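Local structure of salivary nitrophorin (Cimex lectularius, 2IMQ) at residues 255-260 against 276-281; 176-181 against 236-241; 142-147 against 207-212; 29-34 against 66-71. The protein carries nitric oxide on its heme b and delivers it to the victim while the insect feeds, causing vasodilation. All blocks are in the same frame, centred on the assembly; numbering follows the deposited sequence.

Interaction 1. Residues 255-260 against 276-281; sequences IQPLSY and AKFRVT
Lys277 lays its side chain past the hydroxyl of Ser259. CB starts beside Ser259 OG, chi1 of -54° sets CG next to it, anti to the carbonyl carbon, and the extended chain beyond carries CD past Ser259 OG at 3.4 Å and CE away again to 4.0 Å. NZ at the tip donates to a water 3.0 Å away that is also hydrogen-bonded to Ser259 OG, and forms a salt bridge with Glu35. A long amphipathic residue suits this place, its methylenes packing beside the serine and its charge carried beyond to Glu35 and the water. Strands 255-262 and 274-281 form an antiparallel hairpin, and 255-262 is the outermost strand on that side of a six-stranded sheet in the beta-sandwich. Gln256 and Arg279 exchange two backbone hydrogen bonds. Further on, Leu258 and Ser259 both face Lys277 in a classic beta bulge: Leu258 N donates to Lys277 O at 2.7 Å, while the bond from Ser259 N is weak. Leu258, turned toward the partner strand, sets CD2 over the centre of the Arg279 guanidinium, 3.7 Å above its plane. Ile255, Pro257, Phe278 and Val280 line the other face, which packs on strands 165-169 and 243-248 of the second sheet. Ile255 CG2 meets Phe278 CD2 at 3.8 Å; proline suits its non-hydrogen-bonded pair with Phe278, where no N-H is required between the strands.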
loop_
_atom_site.group_PDB
_atom_site.type_symbol
_atom_site.label_atom_id
_atom_site.label_comp_id
_atom_site.label_asym_id
_atom_site.label_seq_id
_atom_site.Cartn_x
_atom_site.Cartn_y
_atom_site.Cartn_z
ATOM N N ILE A 255 9.165 4.534 13.953
ATOM C CA ILE A 255 7.936 4.630 13.153
ATOM C C ILE A 255 6.877 3.961 13.998
ATOM O O ILE A 255 6.986 2.788 14.311
ATOM C CB ILE A 255 8.075 3.927 11.774
ATOM C CG1 ILE A 255 9.177 4.561 10.942
ATOM C CG2 ILE A 255 6.744 3.924 11.035
ATOM C CD1 ILE A 255 9.607 3.781 9.690
ATOM N N GLN A 256 5.883 4.738 14.396
ATOM C CA GLN A 256 4.830 4.278 15.241
ATOM C C GLN A 256 3.508 4.242 14.483
ATOM O O GLN A 256 2.939 5.282 14.162
ATOM C CB GLN A 256 4.685 5.217 16.445
ATOM C CG GLN A 256 3.570 4.756 17.364
ATOM C CD GLN A 256 3.755 3.327 17.824
ATOM O OE1 GLN A 256 2.867 2.474 17.612
ATOM N NE2 GLN A 256 4.905 3.041 18.422
ATOM N N PRO A 257 2.972 3.038 14.204
ATOM C CA PRO A 257 1.635 2.996 13.682
ATOM C C PRO A 257 0.631 3.544 14.710
ATOM O O PRO A 257 0.677 3.212 15.890
ATOM C CB PRO A 257 1.366 1.503 13.440
ATOM C CG PRO A 257 2.626 0.855 13.649
ATOM C CD PRO A 257 3.572 1.701 14.336
ATOM N N LEU A 258 -0.278 4.371 14.240
ATOM C CA LEU A 258 -1.386 4.887 15.023
ATOM C C LEU A 258 -2.650 4.109 14.845
ATOM O O LEU A 258 -3.399 3.895 15.804
ATOM C CB LEU A 258 -1.630 6.371 14.656
ATOM C CG LEU A 258 -0.373 7.240 14.677
ATOM C CD1 LEU A 258 -0.611 8.625 14.145
ATOM C CD2 LEU A 258 0.239 7.251 16.093
ATOM N N SER A 259 -2.893 3.671 13.610
ATOM C CA SER A 259 -4.038 2.847 13.309
ATOM C C SER A 259 -3.781 2.133 11.992
ATOM O O SER A 259 -2.952 2.568 11.173
ATOM C CB SER A 259 -5.303 3.650 13.260
ATOM O OG SER A 259 -5.304 4.544 12.188
ATOM N N TYR A 260 -4.511 1.058 11.790
ATOM C CA TYR A 260 -4.398 0.179 10.620
ATOM C C TYR A 260 -5.741 -0.478 10.490
ATOM O O TYR A 260 -6.153 -1.198 11.376
ATOM C CB TYR A 260 -3.287 -0.828 10.873
ATOM C CG TYR A 260 -2.889 -1.732 9.744
ATOM C CD1 TYR A 260 -2.808 -1.272 8.406
ATOM C CD2 TYR A 260 -2.518 -3.045 9.987
ATOM C CE1 TYR A 260 -2.356 -2.092 7.395
ATOM C CE2 TYR A 260 -2.043 -3.857 8.959
ATOM C CZ TYR A 260 -1.974 -3.389 7.664
ATOM O OH TYR A 260 -1.554 -4.226 6.680
ATOM N N ALA A 276 -3.502 2.984 6.625
ATOM C CA ALA A 276 -2.611 2.996 7.751
ATOM C C ALA A 276 -2.225 4.424 8.041
ATOM O O ALA A 276 -2.092 5.236 7.133
ATOM C CB ALA A 276 -1.353 2.138 7.532
ATOM N N LYS A 277 -2.017 4.689 9.302
ATOM C CA LYS A 277 -1.636 6.002 9.790
ATOM C C LYS A 277 -0.457 5.786 10.699
ATOM O O LYS A 277 -0.480 4.924 11.580
ATOM C CB LYS A 277 -2.772 6.722 10.550
ATOM C CG LYS A 277 -4.058 6.840 9.776
ATOM C CD LYS A 277 -5.158 7.541 10.587
ATOM C CE LYS A 277 -6.469 7.526 9.855
ATOM N NZ LYS A 277 -7.492 8.286 10.661
ATOM N N PHE A 278 0.589 6.580 10.481
ATOM C CA PHE A 278 1.840 6.465 11.251
ATOM C C PHE A 278 2.282 7.809 11.746
ATOM O O PHE A 278 2.031 8.817 11.097
ATOM C CB PHE A 278 2.963 5.953 10.346
ATOM C CG PHE A 278 2.657 4.659 9.666
ATOM C CD1 PHE A 278 2.066 4.657 8.414
ATOM C CD2 PHE A 278 3.054 3.466 10.229
ATOM C CE1 PHE A 278 1.815 3.452 7.760
ATOM C CE2 PHE A 278 2.815 2.242 9.515
ATOM C CZ PHE A 278 2.162 2.286 8.322
ATOM N N ARG A 279 3.042 7.765 12.821
ATOM C CA ARG A 279 3.799 8.923 13.279
ATOM C C ARG A 279 5.278 8.538 13.263
ATOM O O ARG A 279 5.646 7.529 13.847
ATOM C CB ARG A 279 3.371 9.297 14.658
ATOM C CG ARG A 279 4.083 10.461 15.298
ATOM C CD ARG A 279 3.576 10.691 16.728
ATOM N NE ARG A 279 2.144 10.954 16.738
ATOM C CZ ARG A 279 1.285 10.505 17.647
ATOM N NH1 ARG A 279 1.688 9.722 18.650
ATOM N NH2 ARG A 279 -0.003 10.827 17.543
ATOM N N VAL A 280 6.081 9.294 12.525
ATOM C CA VAL A 280 7.519 9.061 12.466
ATOM C C VAL A 280 8.276 10.119 13.248
ATOM O O VAL A 280 7.844 11.275 13.289
ATOM C CB VAL A 280 8.027 8.955 11.003
ATOM C CG1 VAL A 280 7.183 7.962 10.218
ATOM C CG2 VAL A 280 8.066 10.246 10.305
ATOM N N THR A 281 9.358 9.701 13.898
ATOM C CA THR A 281 10.182 10.611 14.731
ATOM C C THR A 281 11.467 10.869 13.993
ATOM O O THR A 281 12.242 9.966 13.707
ATOM C CB THR A 281 10.421 9.972 16.102
ATOM O OG1 THR A 281 9.154 9.752 16.728
ATOM C CG2 THR A 281 11.195 10.903 17.042
HETATM O O HOH W 1 -7.590 6.193 12.787
#

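Interaction 2. Residues 176-181 against 236-241; sequences VETNAT and SATPSW
Val176 points its side chain into the bend made by Thr238, Pro239 and Ser240, and Trp241 closes the far end. Its two methyls divide the work. CG1, anti to the backbone N (chi1 167°), meets Thr238 CG2 at 3.9 Å, whereas CG2 lies 3.7 Å from CE3 of the Trp241 indole. A compact branched residue can serve both neighbours from one position. CB comes within 3.4 Å of Pro239 O, a carbonyl that the contact buries and that has no polar partner in the model.

Two hydroxyls tie the two backbones together beside these apolar contacts. Ser240 OG accepts from Val176 N at 3.0 Å, in a nearly straight bond (165° at the hydrogen), and gives its own proton to Thr238 O, so that one small hydroxyl ties the incoming chain to the bend of its own segment. Thr238 OG1 donates to Thr178 O at 2.9 Å, while its CG2 stays beside Val176. Threonine thus supplies a polar and an apolar branch where both are needed.

Farther out, Trp241 is fixed by a hydrogen bond from NE1 to Phe220 O and packs against helix 192-196, which Val176 also touches through Leu195. Beyond Thr178 the chain turns into helix 180-188. Asn179 is the N-cap residue, its OD1 accepting from His182 N in the first turn: the classic asparagine cap, at a helix start that meets the loop leading into strand 243-248.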
loop_
_atom_site.group_PDB
_atom_site.type_symbol
_atom_site.label_atom_id
_atom_site.label_comp_id
_atom_site.label_asym_id
_atom_site.label_seq_id
_atom_site.Cartn_x
_atom_site.Cartn_y
_atom_site.Cartn_z
ATOM N N VAL A 176 -3.898 -16.378 2.958
ATOM C CA VAL A 176 -4.065 -17.238 4.101
ATOM C C VAL A 176 -4.077 -18.667 3.613
ATOM O O VAL A 176 -4.961 -19.057 2.842
ATOM C CB VAL A 176 -5.372 -16.848 4.820
ATOM C CG1 VAL A 176 -5.808 -17.888 5.840
ATOM C CG2 VAL A 176 -5.242 -15.493 5.536
ATOM N N GLU A 177 -3.128 -19.450 4.087
ATOM C CA GLU A 177 -2.921 -20.800 3.631
ATOM C C GLU A 177 -3.640 -21.789 4.566
ATOM O O GLU A 177 -3.031 -22.503 5.335
ATOM C CB GLU A 177 -1.424 -21.068 3.560
ATOM C CG GLU A 177 -1.102 -22.314 2.761
ATOM C CD GLU A 177 0.345 -22.518 2.453
ATOM O OE1 GLU A 177 1.092 -21.522 2.356
ATOM O OE2 GLU A 177 0.704 -23.719 2.266
ATOM N N THR A 178 -4.949 -21.835 4.441
ATOM C CA THR A 178 -5.783 -22.872 5.014
ATOM C C THR A 178 -7.027 -22.958 4.172
ATOM O O THR A 178 -7.232 -22.210 3.217
ATOM C CB THR A 178 -6.096 -22.582 6.486
ATOM O OG1 THR A 178 -6.714 -23.715 7.100
ATOM C CG2 THR A 178 -7.006 -21.398 6.704
ATOM N N ASN A 179 -7.910 -23.890 4.505
ATOM C CA ASN A 179 -9.119 -24.026 3.738
ATOM C C ASN A 179 -10.147 -22.978 4.136
ATOM O O ASN A 179 -10.073 -22.368 5.200
ATOM C CB ASN A 179 -9.675 -25.454 3.861
ATOM C CG ASN A 179 -10.097 -25.746 5.269
ATOM O OD1 ASN A 179 -11.166 -25.300 5.688
ATOM N ND2 ASN A 179 -9.302 -26.500 5.982
ATOM N N ALA A 180 -11.104 -22.781 3.256
ATOM C CA ALA A 180 -12.095 -21.740 3.425
ATOM C C ALA A 180 -12.984 -21.983 4.626
ATOM O O ALA A 180 -13.448 -21.059 5.269
ATOM C CB ALA A 180 -12.919 -21.536 2.208
ATOM N N THR A 181 -13.299 -23.229 4.903
ATOM C CA THR A 181 -14.221 -23.526 6.033
ATOM C C THR A 181 -13.597 -23.114 7.350
ATOM O O THR A 181 -14.221 -22.399 8.153
ATOM C CB THR A 181 -14.485 -25.022 6.152
ATOM O OG1 THR A 181 -14.613 -25.598 4.855
ATOM C CG2 THR A 181 -15.815 -25.258 6.893
ATOM N N SER A 236 -15.374 -18.938 -2.595
ATOM C CA SER A 236 -14.524 -19.474 -3.665
ATOM C C SER A 236 -13.023 -19.256 -3.448
ATOM O O SER A 236 -12.197 -19.955 -4.004
ATOM C CB SER A 236 -14.884 -18.908 -5.039
ATOM O OG SER A 236 -14.646 -17.526 -5.153
ATOM N N ALA A 237 -12.671 -18.300 -2.599
ATOM C CA ALA A 237 -11.302 -18.116 -2.113
ATOM C C ALA A 237 -11.302 -18.128 -0.594
ATOM O O ALA A 237 -12.200 -17.633 0.074
ATOM C CB ALA A 237 -10.763 -16.784 -2.623
ATOM N N THR A 238 -10.232 -18.651 -0.050
ATOM C CA THR A 238 -10.026 -18.521 1.397
ATOM C C THR A 238 -9.883 -17.066 1.749
ATOM O O THR A 238 -9.041 -16.348 1.200
ATOM C CB THR A 238 -8.770 -19.279 1.834
ATOM O OG1 THR A 238 -9.000 -20.670 1.540
ATOM C CG2 THR A 238 -8.505 -19.134 3.309
ATOM N N PRO A 239 -10.690 -16.556 2.665
ATOM C CA PRO A 239 -10.552 -15.184 3.118
ATOM C C PRO A 239 -9.116 -14.871 3.499
ATOM O O PRO A 239 -8.466 -15.604 4.239
ATOM C CB PRO A 239 -11.489 -15.129 4.361
ATOM C CG PRO A 239 -12.580 -16.115 4.051
ATOM C CD PRO A 239 -11.823 -17.235 3.317
ATOM N N SER A 240 -8.633 -13.729 3.006
ATOM C CA SER A 240 -7.245 -13.332 3.155
ATOM C C SER A 240 -7.103 -11.837 3.325
ATOM O O SER A 240 -8.007 -11.082 2.953
ATOM C CB SER A 240 -6.419 -13.755 1.915
ATOM O OG SER A 240 -6.361 -15.133 1.775
ATOM N N TRP A 241 -5.926 -11.453 3.821
ATOM C CA TRP A 241 -5.497 -10.069 3.903
ATOM C C TRP A 241 -4.657 -9.769 2.679
ATOM O O TRP A 241 -3.502 -10.204 2.578
ATOM C CB TRP A 241 -4.751 -9.843 5.184
ATOM C CG TRP A 241 -5.666 -9.862 6.381
ATOM C CD1 TRP A 241 -6.424 -8.847 6.853
ATOM C CD2 TRP A 241 -5.859 -10.961 7.283
ATOM N NE1 TRP A 241 -7.113 -9.269 7.962
ATOM C CE2 TRP A 241 -6.758 -10.551 8.260
ATOM C CE3 TRP A 241 -5.383 -12.274 7.326
ATOM C CZ2 TRP A 241 -7.143 -11.368 9.292
ATOM C CZ3 TRP A 241 -5.779 -13.094 8.362
ATOM C CH2 TRP A 241 -6.666 -12.622 9.321
#

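Interaction 3. Residues 142-147 against 207-212; sequences TSTNTK and QKLFDG
Thr146 OG1, which meets Leu209 CD1 at 3.5 Å across the contact, is gripped by two polar partners on its own side: it donates to Thr144 OG1 at 2.8 Å and accepts from Tyr148 N. Its chi1 of 79° sets the oxygen between the backbone N and the carbonyl carbon. Thr142 OG1 adds a bond to Thr146 O at 2.8 Å, in the carbonyl plane and on a lone pair, and a type I turn runs from Thr142 to Asn145. Small threonines suit this tight loop, since their hydroxyls tie it to itself while the methyls of Thr144 and Thr146 remain for the partner.

Leu209 fits these surfaces with a fork. CD1 reaches tip to tip toward Thr146, and CD2 lies 3.6 Å from Thr144 CG2. The leucine follows Lys208, whose positive phi makes the Schellman turn that ends helix 201-206. Gln207 extends its amide to the Thr146 methyl and, through OE1, accepts from waters held by Thr144 O and Asn145 O; methyl contact and water bridges alike belong to one of two conformers and are less certain than the leucine contacts.

No direct hydrogen bond joins the two loops. Their hold is therefore mainly van der Waals contact with a hydrated margin, and it imposes little directional constraint.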
loop_
_atom_site.group_PDB
_atom_site.type_symbol
_atom_site.label_atom_id
_atom_site.label_comp_id
_atom_site.label_asym_id
_atom_site.label_seq_id
_atom_site.Cartn_x
_atom_site.Cartn_y
_atom_site.Cartn_z
ATOM N N THR A 142 10.013 -15.840 -11.113
ATOM C CA THR A 142 10.400 -14.689 -10.378
ATOM C C THR A 142 11.855 -14.813 -9.873
ATOM O O THR A 142 12.345 -15.956 -9.685
ATOM C CB THR A 142 9.446 -14.521 -9.161
ATOM O OG1 THR A 142 9.399 -15.720 -8.339
ATOM C CG2 THR A 142 7.916 -14.399 -9.536
ATOM N N SER A 143 12.529 -13.712 -9.511
ATOM C CA SER A 143 13.831 -13.806 -8.856
ATOM C C SER A 143 13.830 -14.522 -7.509
ATOM O O SER A 143 14.836 -15.101 -7.050
ATOM C CB SER A 143 14.450 -12.416 -8.599
ATOM O OG SER A 143 13.725 -11.708 -7.605
ATOM N N THR A 144 12.672 -14.606 -6.880
ATOM C CA THR A 144 12.567 -15.277 -5.605
ATOM C C THR A 144 12.144 -16.740 -5.717
ATOM O O THR A 144 12.164 -17.464 -4.737
ATOM C CB THR A 144 11.548 -14.513 -4.709
ATOM O OG1 THR A 144 10.231 -14.646 -5.233
ATOM C CG2 THR A 144 11.858 -13.015 -4.630
ATOM N N ASN A 145 11.641 -17.139 -6.869
ATOM C CA ASN A 145 10.934 -18.417 -7.018
ATOM C C ASN A 145 9.774 -18.583 -6.046
ATOM O O ASN A 145 9.427 -19.710 -5.707
ATOM C CB ASN A 145 11.850 -19.640 -7.008
ATOM C CG ASN A 145 11.217 -20.848 -7.744
ATOM O OD1 ASN A 145 11.492 -22.029 -7.403
ATOM N ND2 ASN A 145 10.441 -20.583 -8.739
ATOM N N THR A 146 9.175 -17.480 -5.679
ATOM C CA THR A 146 7.916 -17.457 -4.953
ATOM C C THR A 146 6.912 -16.607 -5.682
ATOM O O THR A 146 7.218 -15.881 -6.613
ATOM C CB THR A 146 8.034 -16.889 -3.569
ATOM O OG1 THR A 146 8.085 -15.439 -3.602
ATOM C CG2 THR A 146 9.214 -17.452 -2.834
ATOM N N LYS A 147 5.667 -16.641 -5.217
ATOM C CA LYS A 147 4.610 -15.861 -5.785
ATOM C C LYS A 147 4.501 -14.486 -5.144
ATOM O O LYS A 147 3.639 -13.712 -5.519
ATOM C CB LYS A 147 3.281 -16.562 -5.630
ATOM C CG LYS A 147 2.741 -16.570 -4.201
ATOM C CD LYS A 147 1.455 -17.348 -4.013
ATOM C CE LYS A 147 1.103 -17.391 -2.546
ATOM N NZ LYS A 147 0.089 -16.429 -2.258
ATOM N N GLN A 207 11.778 -17.033 4.215
ATOM C CA GLN A 207 12.508 -17.126 2.929
ATOM C C GLN A 207 13.297 -15.879 2.625
ATOM O O GLN A 207 13.802 -15.701 1.529
ATOM C CB GLN A 207 11.576 -17.379 1.741
ATOM C CG GLN A 207 11.006 -18.769 1.651
ATOM C CD GLN A 207 10.440 -19.138 0.289
ATOM O OE1 GLN A 207 11.170 -19.243 -0.743
ATOM N NE2 GLN A 207 9.131 -19.355 0.270
ATOM N N LYS A 208 13.449 -14.989 3.596
ATOM C CA LYS A 208 14.228 -13.767 3.463
ATOM C C LYS A 208 13.665 -12.719 2.508
ATOM O O LYS A 208 14.359 -11.861 1.942
ATOM C CB LYS A 208 15.742 -14.083 3.203
ATOM C CG LYS A 208 16.323 -15.054 4.218
ATOM C CD LYS A 208 16.092 -14.564 5.618
ATOM C CE LYS A 208 16.878 -15.270 6.665
ATOM N NZ LYS A 208 16.542 -14.713 8.008
ATOM N N LEU A 209 12.355 -12.736 2.406
ATOM C CA LEU A 209 11.648 -11.681 1.691
ATOM C C LEU A 209 11.046 -10.786 2.789
ATOM O O LEU A 209 10.720 -11.209 3.912
ATOM C CB LEU A 209 10.611 -12.330 0.791
ATOM C CG LEU A 209 11.065 -13.503 -0.138
ATOM C CD1 LEU A 209 9.914 -13.994 -1.005
ATOM C CD2 LEU A 209 12.226 -13.174 -1.029
ATOM N N PHE A 210 10.977 -9.511 2.499
ATOM C CA PHE A 210 10.405 -8.550 3.438
ATOM C C PHE A 210 11.170 -8.596 4.767
ATOM O O PHE A 210 10.568 -8.351 5.829
ATOM C CB PHE A 210 8.884 -8.731 3.624
ATOM C CG PHE A 210 8.091 -8.619 2.362
ATOM C CD1 PHE A 210 7.510 -9.747 1.777
ATOM C CD2 PHE A 210 7.911 -7.409 1.754
ATOM C CE1 PHE A 210 6.799 -9.597 0.606
ATOM C CE2 PHE A 210 7.188 -7.305 0.606
ATOM C CZ PHE A 210 6.663 -8.382 0.036
ATOM N N ASP A 211 12.500 -8.883 4.682
ATOM C CA ASP A 211 13.388 -9.026 5.823
ATOM C C ASP A 211 13.325 -7.788 6.675
ATOM O O ASP A 211 13.671 -6.736 6.178
ATOM C CB ASP A 211 14.859 -9.272 5.395
ATOM C CG ASP A 211 15.691 -9.815 6.501
ATOM O OD1 ASP A 211 16.638 -10.567 6.233
ATOM O OD2 ASP A 211 15.453 -9.578 7.709
ATOM N N GLY A 212 12.902 -7.875 7.961
ATOM C CA GLY A 212 12.958 -6.711 8.838
ATOM C C GLY A 212 11.837 -5.701 8.712
ATOM O O GLY A 212 11.863 -4.680 9.388
HETATM O O HOH W 2 12.850 -17.003 -1.883
HETATM O O HOH W 3 10.573 -20.833 -3.320
#

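Interaction 4. Residues 29-34 against 66-71; sequences LGLNSG and SLLTSK
Leu29 and Leu31 bring their CD1 methyls together as a touching pair, and the CD2 methyls of Leu67 and Leu68 nestle into the grooves on two sides of that pair, making a compact four-methyl cluster. Leu68 CD2 lies 4.0 Å from Leu29 CD1 and 3.9 Å from Leu31 CD1. Leu67 CD2 fills the second groove, 4.2 Å from Leu29 CD1. Leu29 and Leu68 reach tip to tip, whereas Leu31 crosses Leu68 at about a right angle. Leucine suits all four places because its branched end, carried away from the backbone, puts one methyl in the cluster, where it meets both methyls of the partner segment. The cluster joins the end of helix 57-70, the helix that bears the heme-ligating Cys60, to the loop leading into strand 39-46. The side chain of Leu68 is about 6 Å from the heme, consistent with a place just behind the pocket wall; it also touches Ile40, and Leu29 touches Val42, both on that strand. Glycine at position 30, with positive phi, lets the chain leave helix 26-29 through a Schellman motif, and Leu31 then comes round to the same side as Leu29. Lys71 covers the outer flank: its chain bends so that CE rests 3.8 Å from Leu31 CD1, while NZ forms a salt bridge with Glu26.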
loop_
_atom_site.group_PDB
_atom_site.type_symbol
_atom_site.label_atom_id
_atom_site.label_comp_id
_atom_site.label_asym_id
_atom_site.label_seq_id
_atom_site.Cartn_x
_atom_site.Cartn_y
_atom_site.Cartn_z
ATOM N N LEU A 29 -8.583 8.490 2.424
ATOM C CA LEU A 29 -7.276 9.002 2.792
ATOM C C LEU A 29 -7.146 9.292 4.275
ATOM O O LEU A 29 -6.099 9.709 4.747
ATOM C CB LEU A 29 -6.952 10.258 1.990
ATOM C CG LEU A 29 -7.110 10.126 0.501
ATOM C CD1 LEU A 29 -6.886 11.474 -0.127
ATOM C CD2 LEU A 29 -6.218 9.147 -0.048
ATOM N N GLY A 30 -8.175 9.003 5.057
ATOM C CA GLY A 30 -8.111 9.172 6.481
ATOM C C GLY A 30 -8.234 10.627 6.918
ATOM O O GLY A 30 -7.686 10.954 7.943
ATOM N N LEU A 31 -8.959 11.442 6.149
ATOM C CA LEU A 31 -9.076 12.904 6.360
ATOM C C LEU A 31 -10.434 13.315 6.953
ATOM O O LEU A 31 -10.643 14.478 7.346
ATOM C CB LEU A 31 -8.836 13.639 5.039
ATOM C CG LEU A 31 -7.477 13.357 4.401
ATOM C CD1 LEU A 31 -7.304 14.106 3.045
ATOM C CD2 LEU A 31 -6.362 13.643 5.327
ATOM N N ASN A 32 -11.338 12.366 7.059
ATOM C CA ASN A 32 -12.723 12.632 7.415
ATOM C C ASN A 32 -12.973 12.912 8.889
ATOM O O ASN A 32 -14.136 13.163 9.257
ATOM C CB ASN A 32 -13.586 11.432 6.999
ATOM C CG ASN A 32 -13.204 10.127 7.762
ATOM O OD1 ASN A 32 -14.066 9.469 8.352
ATOM N ND2 ASN A 32 -11.920 9.752 7.746
ATOM N N SER A 33 -11.963 12.836 9.745
ATOM C CA SER A 33 -12.093 13.223 11.139
ATOM C C SER A 33 -11.238 14.432 11.444
ATOM O O SER A 33 -11.033 14.766 12.609
ATOM C CB SER A 33 -11.751 12.085 12.101
ATOM O OG SER A 33 -10.418 11.618 11.912
ATOM N N GLY A 34 -10.782 15.113 10.401
ATOM C CA GLY A 34 -10.093 16.377 10.538
ATOM C C GLY A 34 -8.574 16.307 10.685
ATOM O O GLY A 34 -7.929 17.326 10.880
ATOM N N SER A 66 -8.369 18.516 -6.745
ATOM C CA SER A 66 -9.380 19.365 -6.097
ATOM C C SER A 66 -9.378 19.264 -4.572
ATOM O O SER A 66 -9.334 20.288 -3.883
ATOM C CB SER A 66 -10.808 19.046 -6.621
ATOM O OG SER A 66 -10.910 19.395 -7.999
ATOM N N LEU A 67 -9.407 18.046 -4.026
ATOM C CA LEU A 67 -9.472 17.892 -2.576
ATOM C C LEU A 67 -8.154 18.271 -1.908
ATOM O O LEU A 67 -8.137 18.961 -0.878
ATOM C CB LEU A 67 -9.861 16.464 -2.218
ATOM C CG LEU A 67 -9.618 16.121 -0.742
ATOM C CD1 LEU A 67 -10.592 16.881 0.150
ATOM C CD2 LEU A 67 -9.694 14.600 -0.506
ATOM N N LEU A 68 -7.048 17.845 -2.493
ATOM C CA LEU A 68 -5.780 17.910 -1.779
ATOM C C LEU A 68 -5.044 19.241 -1.851
ATOM O O LEU A 68 -4.410 19.653 -0.877
ATOM C CB LEU A 68 -4.881 16.736 -2.178
ATOM C CG LEU A 68 -5.437 15.363 -1.724
ATOM C CD1 LEU A 68 -4.572 14.294 -2.333
ATOM C CD2 LEU A 68 -5.559 15.257 -0.198
ATOM N N THR A 69 -5.172 19.922 -2.972
ATOM C CA THR A 69 -4.558 21.243 -3.110
ATOM C C THR A 69 -5.102 22.245 -2.115
ATOM O O THR A 69 -4.331 22.934 -1.476
ATOM C CB THR A 69 -4.733 21.760 -4.535
ATOM O OG1 THR A 69 -3.982 20.925 -5.413
ATOM C CG2 THR A 69 -4.102 23.123 -4.733
ATOM N N SER A 70 -6.412 22.263 -1.936
ATOM C CA SER A 70 -7.067 23.106 -0.913
ATOM C C SER A 70 -6.552 22.856 0.508
ATOM O O SER A 70 -6.540 23.759 1.332
ATOM C CB SER A 70 -8.605 22.957 -0.959
ATOM O OG SER A 70 -9.078 21.681 -0.583
ATOM N N LYS A 71 -6.083 21.635 0.781
ATOM C CA LYS A 71 -5.568 21.284 2.093
ATOM C C LYS A 71 -4.072 21.504 2.264
ATOM O O LYS A 71 -3.530 21.218 3.317
ATOM C CB LYS A 71 -5.950 19.827 2.424
ATOM C CG LYS A 71 -7.463 19.623 2.605
ATOM C CD LYS A 71 -7.914 18.196 2.432
ATOM C CE LYS A 71 -8.626 17.631 3.667
ATOM N NZ LYS A 71 -10.018 18.041 3.928
#

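In the fold
Interaction 1 alone is a hairpin within a sheet, held by regular backbone bonds and by an apolar face turned to the sandwich core. The others tie loops and helix ends at the periphery. Interaction 4 is mostly buried and wholly apolar apart from its lysine edge, and is the one near the heme; it touches interaction 1 where Lys277 packs by Gly30. Interactions 2 and 3 alternate along the chain, both using the long excursion between strands 165-169 and 243-248, and their centres lie 21 Å apart. Interaction 2 pins its chains by hydroxyl-to-backbone bonds, whereas interaction 3 relies on methyl contacts and water. Interactions 3 and 4 lie on opposite sides of the chain's centre.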